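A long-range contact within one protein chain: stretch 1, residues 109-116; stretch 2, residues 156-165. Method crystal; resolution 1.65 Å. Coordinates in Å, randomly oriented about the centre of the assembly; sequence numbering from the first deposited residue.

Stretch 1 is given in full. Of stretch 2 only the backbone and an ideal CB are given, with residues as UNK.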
# COMPACT_ATOMS: atom_id res chain seq x y z
N ASP A 109 0.73 8.76 6.37
CA ASP A 109 1.48 7.67 5.74
C ASP A 109 1.71 6.49 6.68
O ASP A 109 2.05 5.41 6.21
CB ASP A 109 2.80 8.17 5.10
CG ASP A 109 3.73 8.89 6.09
OD1 ASP A 109 3.63 8.69 7.32
OD2 ASP A 109 4.59 9.65 5.62
N ASP A 110 1.49 6.69 7.98
CA ASP A 110 1.61 5.59 8.95
C ASP A 110 0.67 4.41 8.64
O ASP A 110 0.95 3.27 9.03
CB ASP A 110 1.39 6.08 10.39
CG ASP A 110 1.69 4.99 11.42
OD1 ASP A 110 2.85 4.53 11.47
OD2 ASP A 110 0.77 4.60 12.15
N GLU A 111 -0.42 4.70 7.94
CA GLU A 111 -1.40 3.67 7.56
C GLU A 111 -0.84 2.63 6.58
O GLU A 111 -1.30 1.48 6.57
CB GLU A 111 -2.67 4.32 6.98
CG GLU A 111 -3.49 5.09 8.00
CD GLU A 111 -4.15 4.21 9.06
OE1 GLU A 111 -4.48 3.03 8.76
OE2 GLU A 111 -4.36 4.71 10.19
N VAL A 112 0.14 3.05 5.78
CA VAL A 112 0.67 2.20 4.70
C VAL A 112 2.17 1.87 4.80
O VAL A 112 2.64 0.97 4.10
CB VAL A 112 0.35 2.79 3.30
CG1 VAL A 112 -1.12 2.59 2.96
CG2 VAL A 112 0.72 4.27 3.21
N ALA A 113 2.91 2.59 5.64
CA ALA A 113 4.36 2.38 5.78
C ALA A 113 4.71 0.93 6.15
O ALA A 113 4.06 0.33 7.02
CB ALA A 113 4.95 3.33 6.81
N VAL A 114 5.71 0.38 5.46
CA VAL A 114 6.27 -0.96 5.75
C VAL A 114 7.79 -0.95 5.71
O VAL A 114 8.40 -0.27 4.88
CB VAL A 114 5.76 -2.08 4.79
CG1 VAL A 114 4.35 -2.51 5.15
CG2 VAL A 114 5.84 -1.68 3.32
N SER A 115 8.40 -1.72 6.61
CA SER A 115 9.83 -2.00 6.50
C SER A 115 10.02 -3.04 5.39
O SER A 115 9.17 -3.92 5.20
CB SER A 115 10.42 -2.47 7.83
OG SER A 115 9.96 -3.77 8.15
N THR A 116 11.11 -2.92 4.65
CA THR A 116 11.34 -3.78 3.49
C THR A 116 12.78 -4.27 3.44
O THR A 116 13.67 -3.65 4.04
CB THR A 116 11.02 -3.06 2.15
OG1 THR A 116 11.85 -1.90 2.02
CG2 THR A 116 9.54 -2.67 2.05
N UNK A 156 -1.64 -2.07 17.54
CA UNK A 156 -1.01 -1.98 16.22
C UNK A 156 -0.71 -0.52 15.83
O UNK A 156 0.40 -0.22 15.38
CB UNK A 156 -1.91 -2.63 15.17
N UNK A 157 -1.69 0.36 16.05
CA UNK A 157 -1.52 1.81 15.82
C UNK A 157 -0.33 2.34 16.63
O UNK A 157 0.46 3.16 16.12
CB UNK A 157 -2.79 2.57 16.20
N UNK A 158 -0.19 1.85 17.86
CA UNK A 158 0.87 2.26 18.78
C UNK A 158 2.17 1.45 18.72
O UNK A 158 2.98 1.47 19.65
CB UNK A 158 0.33 2.19 20.21
N UNK A 159 2.36 0.76 17.59
CA UNK A 159 3.58 -0.01 17.34
C UNK A 159 4.37 0.65 16.22
O UNK A 159 3.82 0.96 15.16
CB UNK A 159 3.25 -1.46 16.99
N UNK A 160 5.66 0.88 16.48
CA UNK A 160 6.63 1.36 15.48
C UNK A 160 6.60 0.42 14.27
O UNK A 160 6.74 -0.79 14.43
CB UNK A 160 8.04 1.44 16.07
N UNK A 161 6.36 0.97 13.08
CA UNK A 161 5.96 0.14 11.92
C UNK A 161 6.89 -1.03 11.55
O UNK A 161 6.39 -2.09 11.20
CB UNK A 161 5.84 1.05 10.69
N UNK A 162 8.24 -0.87 11.65
CA UNK A 162 9.08 -2.05 11.38
C UNK A 162 8.86 -3.24 12.32
O UNK A 162 9.24 -4.35 11.98
CB UNK A 162 10.55 -1.64 11.45
N UNK A 163 8.22 -2.99 13.47
CA UNK A 163 7.86 -4.04 14.44
C UNK A 163 6.42 -4.56 14.30
O UNK A 163 6.01 -5.45 15.06
CB UNK A 163 8.06 -3.50 15.86
N UNK A 164 5.66 -4.00 13.36
CA UNK A 164 4.29 -4.45 13.09
C UNK A 164 4.31 -5.79 12.35
O UNK A 164 4.77 -5.88 11.21
CB UNK A 164 3.53 -3.40 12.27
N UNK A 165 3.86 -6.84 13.04
CA UNK A 165 3.67 -8.16 12.44
C UNK A 165 2.54 -8.86 13.18
O UNK A 165 2.24 -8.51 14.32
CB UNK A 165 4.96 -8.99 12.49

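Position 156 ends a helical run with position 157, and nothing of stretch 1 lies within 5.5 Å of its ideal CB. Stretch 1 therefore sets no preference here, and any helix-tolerant residue would do; it is Ala 156, whose carbonyl oxygen accepts a hydrogen bond from the side chain at position 164. Position 157 is also helical, with CA-to-CB sideways to stretch 1 and open space beside it. Many side chains would fit, and the deposited one is Ile 157.

Position 158 leaves helical geometry (phi/psi -91/21) with its CB pointing away, which suits a polar residue such as Asn, Asp or Ser; it is Asn 158. Positions 159 and 160 have extended backbones and no partner in stretch 1, so a wide choice remains. They are Thr 159 and Tyr 160, the latter with its CB directed away.

At position 161 CA-to-CB points toward stretch 1, the ideal CB of position 161 lies 4.1 Å from Ala 113 O, and the methyl of Ala 113 faces the space ahead. A flat or apolar side chain would suit, an aromatic one especially. The residue is Tyr 161, chi1 in p. Ala 113 CB sits 3.9 Å from the centroid of the Tyr 161 ring, only 7° off its normal, a CH-pi contact over one face. The ring edge meets backbone: Tyr 161 CE1 is 3.6 Å from both Val 114 C and Ser 115 N.

Position 162 has phi -61, and its ideal CB lies 3.7 Å from Ser 115 CB. A compact side chain is favoured, and the phi value admits proline, as well as Ala or Ser. Pro 162 packs its CB 3.8 Å from Ser 115 CB, while water 3 links Ser 115 OG to Pro 162 O.

Position 163 points away into space free of stretch 1, where a polar residue is plausible; it is Asp 163.

At position 164 the CB points toward stretch 1 but has none of its atoms within 5.5 Å. Beyond it lie the carboxylate and carbonyl of Asp 110, calling for a long cationic donor, Lys or Arg. The carbonyls of Ala 156 and 157 add acceptors nearby, favouring the several donors of a guanidinium. Arg 164 forms a salt bridge, with NH2 donating to Asp 110 OD2 at 2.8 Å and 167°; weak bonds run from Arg 164 NH1 to Asp 110 O (3.0 Å) and OD1 (3.2 Å). Arg 164 NE also donates to Ala 156 O (2.8 Å), tying the charged group to the helix end.

Position 165, extended and out of reach, leaves the choice open; Ser 165 caps the helix that follows.

Stretch 2, residues 156-165: AINTYYPDRS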
# COMPACT_ATOMS: atom_id res chain seq x y z
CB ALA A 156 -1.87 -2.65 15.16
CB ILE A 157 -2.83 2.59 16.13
CG1 ILE A 157 -3.95 2.18 15.15
CG2 ILE A 157 -2.61 4.11 16.09
CD1 ILE A 157 -5.36 2.56 15.58
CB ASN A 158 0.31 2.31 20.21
CG ASN A 158 -0.55 3.52 20.44
OD1 ASN A 158 -0.05 4.65 20.49
ND2 ASN A 158 -1.84 3.31 20.58
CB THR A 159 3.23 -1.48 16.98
OG1 THR A 159 2.51 -2.07 18.07
CG2 THR A 159 4.48 -2.32 16.70
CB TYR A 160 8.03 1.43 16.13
CG TYR A 160 9.16 1.80 15.20
CD1 TYR A 160 9.10 2.95 14.39
CD2 TYR A 160 10.32 1.02 15.15
CE1 TYR A 160 10.15 3.28 13.55
CE2 TYR A 160 11.38 1.35 14.32
CZ TYR A 160 11.29 2.48 13.52
OH TYR A 160 12.34 2.79 12.68
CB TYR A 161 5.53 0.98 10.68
CG TYR A 161 6.67 1.62 9.93
CD1 TYR A 161 7.34 0.91 8.91
CD2 TYR A 161 7.08 2.92 10.22
CE1 TYR A 161 8.41 1.48 8.23
CE2 TYR A 161 8.14 3.50 9.53
CZ TYR A 161 8.80 2.78 8.54
OH TYR A 161 9.85 3.36 7.86
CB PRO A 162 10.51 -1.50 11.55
CG PRO A 162 10.37 -0.07 11.16
CD PRO A 162 9.08 0.33 11.83
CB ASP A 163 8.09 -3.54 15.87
CG ASP A 163 9.55 -3.19 16.17
OD1 ASP A 163 10.46 -3.63 15.43
OD2 ASP A 163 9.77 -2.48 17.17
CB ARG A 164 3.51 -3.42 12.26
CG ARG A 164 2.93 -2.28 13.07
CD ARG A 164 2.26 -1.24 12.17
NE ARG A 164 1.89 -0.07 12.96
CZ ARG A 164 1.74 1.17 12.49
NH1 ARG A 164 1.93 1.45 11.21
NH2 ARG A 164 1.40 2.13 13.33
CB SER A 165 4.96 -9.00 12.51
OG SER A 165 5.26 -9.39 13.85
O HOH W 1 1.71 0.75 8.47
O HOH W 2 4.66 3.20 13.07
O HOH W 3 11.19 -4.90 10.25
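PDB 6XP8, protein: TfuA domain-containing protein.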